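Local coordinates for designed helical repeat protein (Synthetic construct, PDB 5CWQ) that has no known biological function, being a de novo designed all-helical repeat protein that shows how stacked helix pairs can be built to order, at residues A[18-21]-A[22-25]; A[25-28]-A[29-32]; A[72-75]-A[76-80]; A[46-49]-A[50-54]. All coordinates share one frame; numbering follows the deposited sequence.

Contact 1: A[18-21]-A[22-25]; sequences QEAR and KRSE
Arg23 folds back over the preceding helical turn and lays its guanidinium flat above the backbone between Glu19 and Ala20. The carbonyl oxygen Glu19 O sits over the centre of that flat group, 3.6 Å from its plane, while the amide nitrogen of Ala20 lies over the same face, nearer the rim. A bend at chi3 (-65°) turns the chain back in this way, and it also brings Arg23 NH1 to 3.5 Å from Glu19 CB. No guanidinium N-H points at Glu19 OE1, which is near only as an opposite charge, 4.2 Å from Arg23 NH1 and well out of the plane; the firmer partner of Arg23 is Glu42, a salt bridge made through NH2. The carboxylate of Glu19 is met instead by Lys22. Their side chains cross obliquely, and in one of two conformers Lys22 NZ reaches Glu19 OE2 at 3.2 Å, a tentative salt bridge with a weak bond. Ser24, also modelled twice, faces the turn before it: in one conformer OG lies 2.7 Å from Ala20 O, with Glu43 OE2 as a rival acceptor for its single proton. All this belongs to one helix, 5-30. Ala20 and Ser24 turn to helix 33-57, the latter resting on Leu36 and Ala39, while Arg21 spans from Glu43 there to Lys69 and Arg72 of helix 60-86.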
loop_
_atom_site.group_PDB
_atom_site.type_symbol
_atom_site.label_atom_id
_atom_site.label_comp_id
_atom_site.label_asym_id
_atom_site.label_seq_id
_atom_site.Cartn_x
_atom_site.Cartn_y
_atom_site.Cartn_z
ATOM N N GLN A 18 -0.802 6.634 17.408
ATOM C CA GLN A 18 -1.558 6.470 18.645
ATOM C C GLN A 18 -2.975 7.016 18.505
ATOM O O GLN A 18 -3.930 6.411 18.989
ATOM C CB GLN A 18 -0.839 7.161 19.805
ATOM C CG GLN A 18 0.439 6.461 20.247
ATOM C CD GLN A 18 0.195 5.058 20.774
ATOM O OE1 GLN A 18 0.905 4.118 20.415
ATOM N NE2 GLN A 18 -0.805 4.912 21.636
ATOM N N GLU A 19 -3.111 8.160 17.841
ATOM C CA GLU A 19 -4.425 8.746 17.606
ATOM C C GLU A 19 -5.253 7.855 16.686
ATOM O O GLU A 19 -6.462 7.709 16.872
ATOM C CB GLU A 19 -4.292 10.147 17.008
ATOM C CG GLU A 19 -3.877 11.215 18.013
ATOM C CD GLU A 19 -4.921 11.445 19.093
ATOM O OE1 GLU A 19 -6.073 10.992 18.923
ATOM O OE2 GLU A 19 -4.587 12.080 20.117
ATOM N N ALA A 20 -4.599 7.258 15.694
ATOM C CA ALA A 20 -5.275 6.356 14.768
ATOM C C ALA A 20 -5.702 5.080 15.487
ATOM O O ALA A 20 -6.740 4.498 15.170
ATOM C CB ALA A 20 -4.372 6.029 13.587
ATOM N N ARG A 21 -4.897 4.652 16.457
ATOM C CA ARG A 21 -5.203 3.460 17.242
ATOM C C ARG A 21 -6.425 3.685 18.123
ATOM O O ARG A 21 -7.241 2.783 18.310
ATOM C CB ARG A 21 -4.005 3.058 18.105
ATOM C CG ARG A 21 -2.959 2.227 17.378
ATOM C CD ARG A 21 -1.739 1.987 18.255
ATOM N NE ARG A 21 -0.768 1.095 17.625
ATOM C CZ ARG A 21 0.458 0.871 18.091
ATOM N NH1 ARG A 21 0.879 1.478 19.193
ATOM N NH2 ARG A 21 1.270 0.041 17.450
ATOM N N LYS A 22 -6.545 4.889 18.673
ATOM C CA LYS A 22 -7.687 5.232 19.510
ATOM C C LYS A 22 -8.946 5.378 18.661
ATOM O O LYS A 22 -10.026 4.951 19.063
ATOM C CB LYS A 22 -7.413 6.517 20.294
ATOM C CG LYS A 22 -6.710 6.281 21.626
ATOM C CD LYS A 22 -5.581 7.271 21.866
ATOM C CE LYS A 22 -6.081 8.702 21.946
ATOM N NZ LYS A 22 -4.963 9.656 22.180
ATOM N N ARG A 23 -8.799 5.977 17.483
ATOM C CA ARG A 23 -9.914 6.102 16.550
ATOM C C ARG A 23 -10.332 4.721 16.058
ATOM O O ARG A 23 -11.512 4.470 15.812
ATOM C CB ARG A 23 -9.543 7.003 15.369
ATOM C CG ARG A 23 -9.520 8.487 15.705
ATOM C CD ARG A 23 -9.397 9.340 14.452
ATOM N NE ARG A 23 -8.125 9.132 13.762
ATOM C CZ ARG A 23 -7.022 9.851 13.964
ATOM N NH1 ARG A 23 -7.009 10.847 14.843
ATOM N NH2 ARG A 23 -5.922 9.571 13.278
ATOM N N SER A 24 -9.360 3.826 15.913
ATOM C CA SER A 24 -9.641 2.453 15.511
ATOM C C SER A 24 -10.463 1.741 16.577
ATOM O O SER A 24 -11.395 1.003 16.264
ATOM C CB SER A 24 -8.343 1.682 15.253
ATOM O OG SER A 24 -7.658 2.187 14.120
ATOM N N GLU A 25 -10.113 1.969 17.839
ATOM C CA GLU A 25 -10.805 1.323 18.949
ATOM C C GLU A 25 -12.214 1.885 19.125
ATOM O O GLU A 25 -13.137 1.155 19.486
ATOM C CB GLU A 25 -10.005 1.488 20.244
ATOM C CG GLU A 25 -10.612 0.783 21.452
ATOM C CD GLU A 25 -10.730 -0.720 21.263
ATOM O OE1 GLU A 25 -9.997 -1.278 20.420
ATOM O OE2 GLU A 25 -11.559 -1.345 21.959
#

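Contact 2: A[25-28]-A[29-32]; sequences EEAR and ERGD
A Schellman motif closes helix 5-30 here, where Ala27 O receives Asp32 N at 2.9 Å and Arg28 O takes a weak bond from Gly31 N at 3.3 Å. Glu29 N still bonds to Glu25 O, after which Arg30 N makes only weak bonds, to Glu26 O and Ala27 O. One turn apart, Glu25 and Glu29 bring two carboxylates together: their OE2 atoms are 3.0 Å apart, with the planes 78° to each other, a proximity of like charges that might raise the proton affinity of one of them. Bent at chi2 (61°), Glu25 also offers OE1 to Arg28 NH1 at 3.2 Å, a salt bridge approached from the anti side but tilted out of the carboxylate plane; Arg28 has its stronger partner in Glu76. An alanine in place of Glu25 would probably leave Arg28 NH1 without its carboxylate mate and freer to turn. Gly31, with its positive phi of 71°, lets the chain turn out of the helix, and Asp32 then serves as N-cap of helix 33-57, its OD1 making a weak bond to Glu35 N. Arg30 CG packs 3.4 Å from Glu26 O, and the guanidinium beyond it reaches Asp32 OD2 by two weak bonds, from NH1 and NH2, its stronger partner being Glu35, salt-bridged to NH1.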
loop_
_atom_site.group_PDB
_atom_site.type_symbol
_atom_site.label_atom_id
_atom_site.label_comp_id
_atom_site.label_asym_id
_atom_site.label_seq_id
_atom_site.Cartn_x
_atom_site.Cartn_y
_atom_site.Cartn_z
ATOM N N GLU A 25 -10.113 1.969 17.839
ATOM C CA GLU A 25 -10.805 1.323 18.949
ATOM C C GLU A 25 -12.214 1.885 19.125
ATOM O O GLU A 25 -13.137 1.155 19.486
ATOM C CB GLU A 25 -10.005 1.488 20.244
ATOM C CG GLU A 25 -10.612 0.783 21.452
ATOM C CD GLU A 25 -10.730 -0.720 21.263
ATOM O OE1 GLU A 25 -9.997 -1.278 20.420
ATOM O OE2 GLU A 25 -11.559 -1.345 21.959
ATOM N N GLU A 26 -12.372 3.181 18.876
ATOM C CA GLU A 26 -13.677 3.828 18.970
ATOM C C GLU A 26 -14.633 3.282 17.914
ATOM O O GLU A 26 -15.799 3.012 18.198
ATOM C CB GLU A 26 -13.538 5.344 18.817
ATOM C CG GLU A 26 -12.938 6.038 20.033
ATOM C CD GLU A 26 -12.586 7.490 19.767
ATOM O OE1 GLU A 26 -12.821 7.967 18.637
ATOM O OE2 GLU A 26 -12.073 8.155 20.693
ATOM N N ALA A 27 -14.129 3.122 16.695
ATOM C CA ALA A 27 -14.933 2.603 15.598
ATOM C C ALA A 27 -15.194 1.111 15.773
ATOM O O ALA A 27 -16.266 0.614 15.422
ATOM C CB ALA A 27 -14.244 2.868 14.271
ATOM N N ARG A 28 -14.210 0.402 16.320
ATOM C CA ARG A 28 -14.314 -1.039 16.524
ATOM C C ARG A 28 -15.432 -1.372 17.507
ATOM O O ARG A 28 -16.159 -2.350 17.328
ATOM C CB ARG A 28 -12.983 -1.607 17.028
ATOM C CG ARG A 28 -13.002 -3.106 17.301
ATOM C CD ARG A 28 -11.639 -3.627 17.752
ATOM N NE ARG A 28 -10.662 -3.667 16.660
ATOM C CZ ARG A 28 -9.692 -2.774 16.461
ATOM N NH1 ARG A 28 -9.533 -1.738 17.278
ATOM N NH2 ARG A 28 -8.867 -2.923 15.434
ATOM N N GLU A 29 -15.566 -0.552 18.542
ATOM C CA GLU A 29 -16.592 -0.765 19.553
ATOM C C GLU A 29 -17.980 -0.446 19.008
ATOM O O GLU A 29 -18.976 -1.024 19.446
ATOM C CB GLU A 29 -16.302 0.086 20.788
ATOM C CG GLU A 29 -15.082 -0.366 21.570
ATOM C CD GLU A 29 -14.714 0.598 22.679
ATOM O OE1 GLU A 29 -15.492 1.545 22.927
ATOM O OE2 GLU A 29 -13.648 0.410 23.303
ATOM N N ARG A 30 -18.039 0.476 18.053
ATOM C CA ARG A 30 -19.302 0.876 17.439
ATOM C C ARG A 30 -19.660 -0.013 16.249
ATOM O O ARG A 30 -20.723 0.138 15.649
ATOM C CB ARG A 30 -19.233 2.340 16.996
ATOM C CG ARG A 30 -19.207 3.329 18.153
ATOM C CD ARG A 30 -18.902 4.748 17.691
ATOM N NE ARG A 30 -19.743 5.163 16.568
ATOM C CZ ARG A 30 -19.360 5.184 15.292
ATOM N NH1 ARG A 30 -18.133 4.818 14.938
ATOM N NH2 ARG A 30 -20.215 5.580 14.360
ATOM N N GLY A 31 -18.767 -0.938 15.911
ATOM C CA GLY A 31 -18.983 -1.831 14.787
ATOM C C GLY A 31 -18.884 -1.125 13.446
ATOM O O GLY A 31 -19.261 -1.682 12.415
ATOM N N ASP A 32 -18.374 0.104 13.459
ATOM C CA ASP A 32 -18.227 0.891 12.239
ATOM C C ASP A 32 -16.955 0.480 11.493
ATOM O O ASP A 32 -15.878 1.031 11.728
ATOM C CB ASP A 32 -18.201 2.385 12.574
ATOM C CG ASP A 32 -18.420 3.266 11.357
ATOM O OD1 ASP A 32 -18.244 2.781 10.219
ATOM O OD2 ASP A 32 -18.770 4.449 11.542
#

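Contact 3: A[72-75]-A[76-80]; sequences RVLE and EARKV
Four successive backbone bonds, from Glu76 N to Arg72 O through Lys79 N to Glu75 O, keep this part of helix 60-86 regular, the one between Ala77 N and Val73 O measuring 2.8 Å. Arg72 and Glu76 lie side by side and point the same way. With CG of Arg72 anti to the backbone N (chi1 180°) and its chain extended, NE comes to 3.3 Å from Glu76 OE2, a salt bridge with a weak hydrogen bond; the oxygen stands at the guanidinium edge, near its plane. The other oxygen of Glu76, OE1, pairs with Arg28. On another flank, Leu74 crosses under Arg78: Leu74 CG lies 3.8 Å from one guanidinium face, offset toward the rim, while CD1 is 3.7 Å from Arg78 NE and CD2 3.9 Å from Arg78 NH2. Cutting Leu74 back to an alanine would probably take the hydrocarbon support from that face, leaving the arginine freer to swing, and open a gap beside Ile100. Val73, Leu74, Ala77 and Val80 are buried against helices 33-57 and 90-114, whereas Arg72, Glu75, Arg78 and Lys79 lie on the outer side, as in an amphipathic helix of a helical repeat protein.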
loop_
_atom_site.group_PDB
_atom_site.type_symbol
_atom_site.label_atom_id
_atom_site.label_comp_id
_atom_site.label_asym_id
_atom_site.label_seq_id
_atom_site.Cartn_x
_atom_site.Cartn_y
_atom_site.Cartn_z
ATOM N N ARG A 72 1.270 -5.740 12.766
ATOM C CA ARG A 72 0.075 -5.627 13.593
ATOM C C ARG A 72 -1.074 -5.001 12.806
ATOM O O ARG A 72 -2.195 -5.505 12.832
ATOM C CB ARG A 72 0.377 -4.805 14.849
ATOM C CG ARG A 72 -0.812 -4.626 15.779
ATOM C CD ARG A 72 -0.412 -3.919 17.063
ATOM N NE ARG A 72 -1.571 -3.557 17.874
ATOM C CZ ARG A 72 -1.498 -2.948 19.054
ATOM N NH1 ARG A 72 -0.319 -2.631 19.572
ATOM N NH2 ARG A 72 -2.608 -2.656 19.720
ATOM N N VAL A 73 -0.788 -3.907 12.105
ATOM C CA VAL A 73 -1.785 -3.248 11.264
ATOM C C VAL A 73 -2.273 -4.213 10.189
ATOM O O VAL A 73 -3.466 -4.279 9.894
ATOM C CB VAL A 73 -1.215 -1.976 10.597
ATOM C CG1 VAL A 73 -2.217 -1.370 9.618
ATOM C CG2 VAL A 73 -0.836 -0.955 11.649
ATOM N N LEU A 74 -1.332 -4.955 9.613
ATOM C CA LEU A 74 -1.634 -5.947 8.592
ATOM C C LEU A 74 -2.645 -6.977 9.091
ATOM O O LEU A 74 -3.656 -7.234 8.436
ATOM C CB LEU A 74 -0.343 -6.641 8.149
ATOM C CG LEU A 74 -0.471 -7.885 7.269
ATOM C CD1 LEU A 74 -1.261 -7.580 6.018
ATOM C CD2 LEU A 74 0.907 -8.410 6.910
ATOM N N GLU A 75 -2.372 -7.555 10.255
ATOM C CA GLU A 75 -3.233 -8.585 10.822
ATOM C C GLU A 75 -4.614 -8.037 11.180
ATOM O O GLU A 75 -5.626 -8.716 10.996
ATOM C CB GLU A 75 -2.568 -9.199 12.053
ATOM C CG GLU A 75 -1.357 -10.059 11.708
ATOM C CD GLU A 75 -0.439 -10.311 12.889
ATOM O OE1 GLU A 75 -0.595 -9.637 13.928
ATOM O OE2 GLU A 75 0.447 -11.184 12.774
ATOM N N GLU A 76 -4.658 -6.808 11.683
ATOM C CA GLU A 76 -5.932 -6.172 12.005
ATOM C C GLU A 76 -6.729 -5.898 10.734
ATOM O O GLU A 76 -7.938 -6.121 10.691
ATOM C CB GLU A 76 -5.711 -4.874 12.786
ATOM C CG GLU A 76 -5.226 -5.099 14.210
ATOM C CD GLU A 76 -5.101 -3.813 15.009
ATOM O OE1 GLU A 76 -5.867 -2.860 14.745
ATOM O OE2 GLU A 76 -4.233 -3.758 15.905
ATOM N N ALA A 77 -6.046 -5.425 9.697
ATOM C CA ALA A 77 -6.708 -5.113 8.438
ATOM C C ALA A 77 -7.193 -6.391 7.753
ATOM O O ALA A 77 -8.212 -6.382 7.062
ATOM C CB ALA A 77 -5.774 -4.329 7.525
ATOM N N ARG A 78 -6.465 -7.488 7.953
ATOM C CA ARG A 78 -6.893 -8.797 7.458
ATOM C C ARG A 78 -8.230 -9.203 8.069
ATOM O O ARG A 78 -9.092 -9.762 7.389
ATOM C CB ARG A 78 -5.849 -9.867 7.776
ATOM C CG ARG A 78 -4.669 -9.922 6.825
ATOM C CD ARG A 78 -3.626 -10.907 7.335
ATOM N NE ARG A 78 -2.508 -11.075 6.410
ATOM C CZ ARG A 78 -1.399 -11.752 6.694
ATOM N NH1 ARG A 78 -1.252 -12.324 7.882
ATOM N NH2 ARG A 78 -0.432 -11.856 5.792
ATOM N N LYS A 79 -8.392 -8.930 9.358
ATOM C CA LYS A 79 -9.621 -9.270 10.061
ATOM C C LYS A 79 -10.785 -8.435 9.530
ATOM O O LYS A 79 -11.883 -8.948 9.324
ATOM C CB LYS A 79 -9.453 -9.057 11.566
ATOM C CG LYS A 79 -10.626 -9.547 12.399
ATOM C CD LYS A 79 -10.437 -9.209 13.871
ATOM C CE LYS A 79 -11.575 -9.754 14.724
ATOM N NZ LYS A 79 -11.463 -9.335 16.151
ATOM N N VAL A 80 -10.536 -7.148 9.308
ATOM C CA VAL A 80 -11.567 -6.249 8.802
ATOM C C VAL A 80 -12.014 -6.672 7.405
ATOM O O VAL A 80 -13.198 -6.593 7.077
ATOM C CB VAL A 80 -11.070 -4.784 8.767
ATOM C CG1 VAL A 80 -12.103 -3.865 8.112
ATOM C CG2 VAL A 80 -10.757 -4.305 10.174
#

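Contact 4: A[46-49]-A[50-54]; sequences AVQE and LARVA
Arg52 rises from the helix alongside Gln48, one turn earlier, and its chain can be followed outward atom by atom. CB lies 3.6 Å from Gln48 O. CG keeps to the same oxygen at 3.5 Å, CD is 4.0 Å from it, and NE then comes level with the amide of Gln48, 4.1 Å from NE2. Beyond NE, CZ carries NH1 and NH2 on past Gln48. This path follows from a chain extended from CG to NE after CG is set anti to the carbonyl carbon (chi1 -77°). The two side chains point the same way, but their flat ends are turned nearly at right angles, amide and guanidinium planes 84° apart. Both of these nitrogens are donors, and what brings them together is probably a shared acceptor: Glu109 OE2 takes a weak hydrogen bond from Gln48 NE2 and forms a long, weak ion pair with Arg52 NE. Leu50 N, Ala51 N, Arg52 N and Val53 N each bond to the carbonyl one turn earlier, and aliphatic groups crowd the same oxygens. Leu50 CG rests 3.5 Å from Ala46 O, and Val53 CG2 approaches Glu49 O at 3.3 Å. Helix 33-57 is covered on several sides here. On helix 5-30, Ala46 meets Leu17, Glu49 meets Glu9 and Ala13, and Leu50 meets Ala13; Val47 and Ala54 turn to helix 60-86; and Gln48 and Ala51 pack on helix 90-114, against residues such as Leu105 and Val110.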
loop_
_atom_site.group_PDB
_atom_site.type_symbol
_atom_site.label_atom_id
_atom_site.label_comp_id
_atom_site.label_asym_id
_atom_site.label_seq_id
_atom_site.Cartn_x
_atom_site.Cartn_y
_atom_site.Cartn_z
ATOM N N ALA A 46 1.365 6.104 9.217
ATOM C CA ALA A 46 2.251 6.460 10.316
ATOM C C ALA A 46 3.398 5.461 10.428
ATOM O O ALA A 46 4.545 5.844 10.650
ATOM C CB ALA A 46 1.472 6.523 11.623
ATOM N N VAL A 47 3.080 4.180 10.271
ATOM C CA VAL A 47 4.084 3.125 10.362
ATOM C C VAL A 47 5.083 3.230 9.212
ATOM O O VAL A 47 6.275 2.987 9.400
ATOM C CB VAL A 47 3.427 1.723 10.370
ATOM C CG1 VAL A 47 4.467 0.623 10.210
ATOM C CG2 VAL A 47 2.654 1.516 11.664
ATOM N N GLN A 48 4.601 3.591 8.026
ATOM C CA GLN A 48 5.490 3.800 6.889
ATOM C C GLN A 48 6.472 4.924 7.196
ATOM O O GLN A 48 7.645 4.858 6.829
ATOM C CB GLN A 48 4.705 4.128 5.620
ATOM C CG GLN A 48 5.595 4.280 4.388
ATOM C CD GLN A 48 4.891 4.918 3.209
ATOM O OE1 GLN A 48 3.907 5.641 3.368
ATOM N NE2 GLN A 48 5.399 4.654 2.010
ATOM N N GLU A 49 5.981 5.959 7.870
ATOM C CA GLU A 49 6.817 7.097 8.229
ATOM C C GLU A 49 7.908 6.669 9.207
ATOM O O GLU A 49 9.064 7.060 9.065
ATOM C CB GLU A 49 5.966 8.218 8.830
ATOM C CG GLU A 49 6.673 9.559 8.899
ATOM C CD GLU A 49 5.778 10.668 9.426
ATOM O OE1 GLU A 49 4.557 10.438 9.559
ATOM O OE2 GLU A 49 6.298 11.771 9.706
ATOM N N LEU A 50 7.538 5.856 10.193
ATOM C CA LEU A 50 8.496 5.342 11.168
ATOM C C LEU A 50 9.577 4.502 10.493
ATOM O O LEU A 50 10.752 4.578 10.853
ATOM C CB LEU A 50 7.782 4.509 12.235
ATOM C CG LEU A 50 6.851 5.269 13.181
ATOM C CD1 LEU A 50 5.984 4.295 13.970
ATOM C CD2 LEU A 50 7.644 6.161 14.123
ATOM N N ALA A 51 9.173 3.700 9.514
ATOM C CA ALA A 51 10.107 2.847 8.788
ATOM C C ALA A 51 11.118 3.682 8.008
ATOM O O ALA A 51 12.311 3.378 7.993
ATOM C CB ALA A 51 9.352 1.917 7.852
ATOM N N ARG A 52 10.635 4.738 7.363
ATOM C CA ARG A 52 11.498 5.601 6.567
ATOM C C ARG A 52 12.465 6.384 7.450
ATOM O O ARG A 52 13.600 6.648 7.053
ATOM C CB ARG A 52 10.657 6.553 5.715
ATOM C CG ARG A 52 10.047 5.884 4.494
ATOM C CD ARG A 52 9.183 6.840 3.692
ATOM N NE ARG A 52 9.059 6.408 2.300
ATOM C CZ ARG A 52 9.752 6.910 1.279
ATOM N NH1 ARG A 52 10.636 7.888 1.460
ATOM N NH2 ARG A 52 9.553 6.432 0.058
ATOM N N VAL A 53 12.017 6.752 8.648
ATOM C CA VAL A 53 12.887 7.410 9.619
ATOM C C VAL A 53 13.983 6.444 10.055
ATOM O O VAL A 53 15.146 6.825 10.182
ATOM C CB VAL A 53 12.096 7.908 10.856
ATOM C CG1 VAL A 53 13.036 8.311 11.995
ATOM C CG2 VAL A 53 11.207 9.079 10.479
ATOM N N ALA A 54 13.602 5.190 10.288
ATOM C CA ALA A 54 14.560 4.160 10.669
ATOM C C ALA A 54 15.589 3.951 9.558
ATOM O O ALA A 54 16.785 3.826 9.826
ATOM C CB ALA A 54 13.842 2.855 10.982
#

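Overall arrangement
Along the chain the order is contact 1, contact 2, contact 4, contact 3, spread over three successive helices. Contacts 1 and 2 share helix 5-30 and Glu25, with centres 10 Å apart; contact 4 lies on helix 33-57 and contact 3 on helix 60-86. Contact 3 links the set: it touches contact 2 through the Arg28–Glu76 salt bridge and contact 4 through packing of Val73 on Val47, while Arg21 and Arg72 bring like charges close between contacts 1 and 3. Contacts 2 and 4 are the most distant, centres about 26 Å apart. Three consecutive helices are thus tied by one salt bridge and one valine pair, consistent with side-by-side stacking in a designed helical repeat.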